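PDB 5Z6P: B-agarase from Agarivorans gilvus, which probably hydrolyses beta-galactosidic linkages of agarose, as an agarase of glycoside hydrolase family 50. Local coordinates for residues 192-200 and 644-652. Sequence-based numbering, arbitrary orientation.
Sequences IHGSLLDHH and YYKEGLHPE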
ATOM      1  N   ILE A 192     -14.131   4.710 -11.143  1.00 17.60           N
ATOM      2  CA  ILE A 192     -14.018   5.556  -9.978  1.00 18.31           C
ATOM      3  C   ILE A 192     -14.490   4.706  -8.815  1.00 20.47           C
ATOM      4  O   ILE A 192     -15.658   4.295  -8.772  1.00 22.21           O
ATOM      5  CB  ILE A 192     -14.847   6.851 -10.129  1.00 18.63           C
ATOM      6  CG1 ILE A 192     -14.263   7.721 -11.239  1.00 16.38           C
ATOM      7  CG2 ILE A 192     -14.893   7.628  -8.833  1.00 18.28           C
ATOM      8  CD1 ILE A 192     -15.195   8.825 -11.684  1.00 14.23           C
ATOM      9  N   HIS A 193     -13.584   4.391  -7.898  1.00 17.29           N
ATOM     10  CA  HIS A 193     -13.935   3.472  -6.829  1.00 20.24           C
ATOM     11  C   HIS A 193     -13.236   3.797  -5.524  1.00 19.67           C
ATOM     12  O   HIS A 193     -12.283   4.564  -5.494  1.00 17.90           O
ATOM     13  CB  HIS A 193     -13.634   2.025  -7.247  1.00 20.36           C
ATOM     14  CG  HIS A 193     -12.189   1.652  -7.154  1.00 19.44           C
ATOM     15  ND1 HIS A 193     -11.292   1.900  -8.170  1.00 21.05           N
ATOM     16  CD2 HIS A 193     -11.487   1.045  -6.169  1.00 18.39           C
ATOM     17  CE1 HIS A 193     -10.097   1.462  -7.813  1.00 21.48           C
ATOM     18  NE2 HIS A 193     -10.189   0.933  -6.604  1.00 22.01           N
ATOM     19  N   GLY A 194     -13.751   3.225  -4.443  1.00 17.08           N
ATOM     20  CA  GLY A 194     -13.198   3.413  -3.120  1.00 17.17           C
ATOM     21  C   GLY A 194     -13.257   4.855  -2.641  1.00 21.46           C
ATOM     22  O   GLY A 194     -12.430   5.291  -1.845  1.00 19.02           O
ATOM     23  N   SER A 195     -14.231   5.603  -3.130  1.00 16.79           N
ATOM     24  CA  SER A 195     -14.285   7.018  -2.820  1.00 17.94           C
ATOM     25  C   SER A 195     -15.257   7.317  -1.681  1.00 18.29           C
ATOM     26  O   SER A 195     -16.191   6.562  -1.454  1.00 19.00           O
ATOM     27  CB  SER A 195     -14.678   7.807  -4.058  1.00 17.91           C
ATOM     28  OG  SER A 195     -14.501   9.184  -3.832  1.00 21.30           O
ATOM     29  N   LEU A 196     -15.033   8.422  -0.970  1.00 18.23           N
ATOM     30  CA  LEU A 196     -15.964   8.842   0.077  1.00 19.13           C
ATOM     31  C   LEU A 196     -16.981   9.849  -0.450  1.00 21.77           C
ATOM     32  O   LEU A 196     -17.866  10.298   0.280  1.00 23.15           O
ATOM     33  CB  LEU A 196     -15.221   9.452   1.258  1.00 18.56           C
ATOM     34  CG  LEU A 196     -14.292   8.528   2.042  1.00 17.05           C
ATOM     35  CD1 LEU A 196     -13.741   9.317   3.181  1.00 13.08           C
ATOM     36  CD2 LEU A 196     -15.045   7.305   2.543  1.00 17.98           C
ATOM     37  N   LEU A 197     -16.853  10.190  -1.727  1.00 22.51           N
ATOM     38  CA  LEU A 197     -17.638  11.263  -2.308  1.00 20.60           C
ATOM     39  C   LEU A 197     -18.144  10.887  -3.682  1.00 20.48           C
ATOM     40  O   LEU A 197     -17.594  10.006  -4.322  1.00 22.17           O
ATOM     41  CB  LEU A 197     -16.802  12.539  -2.398  1.00 17.99           C
ATOM     42  CG  LEU A 197     -16.151  13.041  -1.111  1.00 19.34           C
ATOM     43  CD1 LEU A 197     -15.163  14.149  -1.420  1.00 20.65           C
ATOM     44  CD2 LEU A 197     -17.209  13.517  -0.138  1.00 22.06           C
ATOM     45  N   ASP A 198     -19.203  11.554  -4.126  1.00 19.89           N
ATOM     46  CA  ASP A 198     -19.638  11.459  -5.509  1.00 19.45           C
ATOM     47  C   ASP A 198     -18.699  12.290  -6.366  1.00 16.52           C
ATOM     48  O   ASP A 198     -17.952  13.096  -5.847  1.00 21.96           O
ATOM     49  CB  ASP A 198     -21.083  11.936  -5.660  1.00 18.56           C
ATOM     50  CG  ASP A 198     -22.087  10.949  -5.079  1.00 24.12           C
ATOM     51  OD1 ASP A 198     -21.753   9.744  -4.942  1.00 21.88           O
ATOM     52  OD2 ASP A 198     -23.212  11.373  -4.772  1.00 27.68           O
ATOM     53  N   HIS A 199     -18.729  12.101  -7.673  1.00 16.59           N
ATOM     54  CA  HIS A 199     -17.925  12.945  -8.548  1.00 19.18           C
ATOM     55  C   HIS A 199     -18.700  13.334  -9.801  1.00 18.78           C
ATOM     56  O   HIS A 199     -19.421  12.526 -10.372  1.00 19.05           O
ATOM     57  CB  HIS A 199     -16.609  12.241  -8.926  1.00 18.30           C
ATOM     58  CG  HIS A 199     -15.815  11.770  -7.748  1.00 19.17           C
ATOM     59  ND1 HIS A 199     -14.782  12.503  -7.197  1.00 22.10           N
ATOM     60  CD2 HIS A 199     -15.910  10.643  -7.004  1.00 19.31           C
ATOM     61  CE1 HIS A 199     -14.283  11.847  -6.166  1.00 18.72           C
ATOM     62  NE2 HIS A 199     -14.951  10.716  -6.026  1.00 17.43           N
ATOM     63  N   HIS A 200     -18.551  14.588 -10.212  1.00 17.33           N
ATOM     64  CA  HIS A 200     -19.220  15.097 -11.402  1.00 18.92           C
ATOM     65  C   HIS A 200     -18.191  15.487 -12.459  1.00 19.52           C
ATOM     66  O   HIS A 200     -17.501  16.477 -12.295  1.00 20.96           O
ATOM     67  CB  HIS A 200     -20.089  16.315 -11.063  1.00 19.52           C
ATOM     68  CG  HIS A 200     -21.135  16.055 -10.019  1.00 20.97           C
ATOM     69  ND1 HIS A 200     -20.831  15.781  -8.703  1.00 17.68           N
ATOM     70  CD2 HIS A 200     -22.485  16.036 -10.100  1.00 18.95           C
ATOM     71  CE1 HIS A 200     -21.947  15.604  -8.022  1.00 16.99           C
ATOM     72  NE2 HIS A 200     -22.967  15.761  -8.848  1.00 17.95           N
ATOM     73  N   TYR A 644      -5.285  -0.565   4.044  1.00 12.09           N
ATOM     74  CA  TYR A 644      -6.386  -0.163   3.186  1.00 11.93           C
ATOM     75  C   TYR A 644      -6.165   1.174   2.519  1.00 13.42           C
ATOM     76  O   TYR A 644      -6.396   2.230   3.099  1.00 11.01           O
ATOM     77  CB  TYR A 644      -7.698  -0.149   3.968  1.00 10.58           C
ATOM     78  CG  TYR A 644      -8.911  -0.300   3.097  1.00 13.12           C
ATOM     79  CD1 TYR A 644      -9.143  -1.477   2.405  1.00 14.95           C
ATOM     80  CD2 TYR A 644      -9.839   0.736   2.960  1.00 15.17           C
ATOM     81  CE1 TYR A 644     -10.233  -1.622   1.597  1.00 15.39           C
ATOM     82  CE2 TYR A 644     -10.949   0.598   2.152  1.00 14.53           C
ATOM     83  CZ  TYR A 644     -11.142  -0.589   1.479  1.00 14.64           C
ATOM     84  OH  TYR A 644     -12.227  -0.764   0.667  1.00 17.11           O
ATOM     85  N   TYR A 645      -5.731   1.081   1.268  1.00 14.79           N
ATOM     86  CA  TYR A 645      -5.379   2.221   0.444  1.00 12.03           C
ATOM     87  C   TYR A 645      -6.574   2.627  -0.401  1.00 14.55           C
ATOM     88  O   TYR A 645      -6.640   2.323  -1.584  1.00 18.87           O
ATOM     89  CB  TYR A 645      -4.179   1.880  -0.428  1.00 13.44           C
ATOM     90  CG  TYR A 645      -2.879   1.756   0.349  1.00 13.76           C
ATOM     91  CD1 TYR A 645      -2.172   2.892   0.730  1.00 15.02           C
ATOM     92  CD2 TYR A 645      -2.366   0.517   0.709  1.00 12.76           C
ATOM     93  CE1 TYR A 645      -0.978   2.801   1.428  1.00 13.43           C
ATOM     94  CE2 TYR A 645      -1.188   0.416   1.412  1.00 12.87           C
ATOM     95  CZ  TYR A 645      -0.486   1.565   1.763  1.00 15.02           C
ATOM     96  OH  TYR A 645       0.697   1.479   2.455  1.00 14.23           O
ATOM     97  N   LYS A 646      -7.538   3.283   0.243  1.00 14.10           N
ATOM     98  CA  LYS A 646      -8.692   3.853  -0.436  1.00 16.54           C
ATOM     99  C   LYS A 646      -8.959   5.193   0.238  1.00 13.98           C
ATOM    100  O   LYS A 646      -8.210   5.597   1.118  1.00 14.64           O
ATOM    101  CB  LYS A 646      -9.914   2.923  -0.353  1.00 15.96           C
ATOM    102  CG  LYS A 646      -9.714   1.512  -0.935  1.00 11.98           C
ATOM    103  CD  LYS A 646      -9.589   1.511  -2.446  1.00 16.78           C
ATOM    104  CE  LYS A 646      -8.870   0.256  -2.945  1.00 13.33           C
ATOM    105  NZ  LYS A 646      -8.472   0.352  -4.379  1.00 19.89           N
ATOM    106  N   GLU A 647     -10.023   5.875  -0.153  1.00 14.61           N
ATOM    107  CA  GLU A 647     -10.295   7.187   0.409  1.00 15.86           C
ATOM    108  C   GLU A 647     -10.789   7.105   1.853  1.00 17.07           C
ATOM    109  O   GLU A 647     -10.761   8.099   2.571  1.00 19.68           O
ATOM    110  CB  GLU A 647     -11.288   7.938  -0.471  1.00 16.52           C
ATOM    111  CG  GLU A 647     -10.751   8.247  -1.871  1.00 15.80           C
ATOM    112  CD  GLU A 647     -11.621   9.209  -2.653  1.00 17.09           C
ATOM    113  OE1 GLU A 647     -12.475   9.874  -2.047  1.00 18.26           O
ATOM    114  OE2 GLU A 647     -11.436   9.311  -3.880  1.00 20.30           O
ATOM    115  N   GLY A 648     -11.220   5.913   2.271  1.00 17.85           N
ATOM    116  CA  GLY A 648     -11.613   5.649   3.646  1.00 13.71           C
ATOM    117  C   GLY A 648     -12.347   4.313   3.743  1.00 17.36           C
ATOM    118  O   GLY A 648     -12.421   3.571   2.758  1.00 17.37           O
ATOM    119  N   LEU A 649     -12.889   4.013   4.923  1.00 16.52           N
ATOM    120  CA  LEU A 649     -13.595   2.756   5.171  1.00 19.75           C
ATOM    121  C   LEU A 649     -14.998   2.800   4.577  1.00 18.75           C
ATOM    122  O   LEU A 649     -15.996   2.931   5.292  1.00 21.93           O
ATOM    123  CB  LEU A 649     -13.659   2.449   6.677  1.00 16.67           C
ATOM    124  CG  LEU A 649     -12.316   2.467   7.409  1.00 16.65           C
ATOM    125  CD1 LEU A 649     -12.472   2.094   8.887  1.00 13.96           C
ATOM    126  CD2 LEU A 649     -11.326   1.535   6.719  1.00 15.69           C
ATOM    127  N   HIS A 650     -15.048   2.692   3.259  1.00 18.71           N
ATOM    128  CA  HIS A 650     -16.301   2.653   2.539  1.00 18.84           C
ATOM    129  C   HIS A 650     -17.220   1.574   3.124  1.00 19.16           C
ATOM    130  O   HIS A 650     -16.781   0.453   3.350  1.00 16.80           O
ATOM    131  CB  HIS A 650     -16.027   2.403   1.072  1.00 16.79           C
ATOM    132  CG  HIS A 650     -17.200   2.664   0.187  1.00 18.13           C
ATOM    133  ND1 HIS A 650     -18.299   1.836   0.149  1.00 18.42           N
ATOM    134  CD2 HIS A 650     -17.440   3.651  -0.700  1.00 19.04           C
ATOM    135  CE1 HIS A 650     -19.170   2.305  -0.721  1.00 18.98           C
ATOM    136  NE2 HIS A 650     -18.679   3.413  -1.243  1.00 22.84           N
ATOM    137  N   PRO A 651     -18.476   1.942   3.435  1.00 20.78           N
ATOM    138  CA  PRO A 651     -19.416   1.024   4.092  1.00 18.61           C
ATOM    139  C   PRO A 651     -19.590  -0.332   3.396  1.00 17.15           C
ATOM    140  O   PRO A 651     -19.719  -1.331   4.078  1.00 22.15           O
ATOM    141  CB  PRO A 651     -20.746   1.801   4.081  1.00 19.73           C
ATOM    142  CG  PRO A 651     -20.416   3.220   3.648  1.00 20.73           C
ATOM    143  CD  PRO A 651     -18.932   3.341   3.517  1.00 19.31           C
ATOM    144  N   GLU A 652     -19.581  -0.361   2.077  1.00 17.28           N
ATOM    145  CA  GLU A 652     -19.884  -1.582   1.346  1.00 17.29           C
ATOM    146  C   GLU A 652     -18.865  -2.736   1.585  1.00 21.75           C
ATOM    147  O   GLU A 652     -19.279  -3.826   1.946  1.00 19.89           O
ATOM    148  CB  GLU A 652     -20.017  -1.252  -0.139  1.00 20.89           C
ATOM    149  CG  GLU A 652     -20.686  -2.305  -0.983  1.00 23.02           C
ATOM    150  CD  GLU A 652     -20.649  -1.958  -2.459  1.00 27.32           C
ATOM    151  OE1 GLU A 652     -20.905  -0.789  -2.805  1.00 25.54           O
ATOM    152  OE2 GLU A 652     -20.324  -2.851  -3.271  1.00 34.43           O
TER
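Gly-194 and Ser-195, in the turn between strands 185-193 and 199-210, lie beside Lys-646 and Glu-647 of the loop after strand 640-643. The CA atoms of Ser-195 and Glu-647 are 5.1 Å apart. One backbone hydrogen bond joins the segments, from Glu-647 N to Gly-194 O (3.0 Å). The positive phi of Gly-194 (63°) suits glycine, and with no side chain there Lys-646 CD can pass close to its CA.

The Glu-647 chain runs extended beyond CG and brings its carboxylate to the turn. There OE1 accepts from Ser-195 OG (2.8 Å) and Leu-196 N (3.1 Å). Both donors approach from the same face of the carboxylate, well above its plane. Ser-195 OG also accepts from His-199 NE2 (2.7 Å), in that ring's plane. His-199 probably helps to orient the serine. Lys-646 bends at chi2 (-70°), and its NZ donates to His-193 NE2 (2.9 Å) at the ring edge. Leu-196 CD1 lies against Glu-647 O. The His-650 ring turns its CD2 edge to Ser-195 O (3.3 Å).

The contact joins the agarase CBM-like family region to the beta-galactosidase family region, probably the catalytic part. His-650 NE2 is hydrogen-bonded to Ser-71 O, and Leu-196 and Leu-649 rest on Thr-702 of helix 689-704.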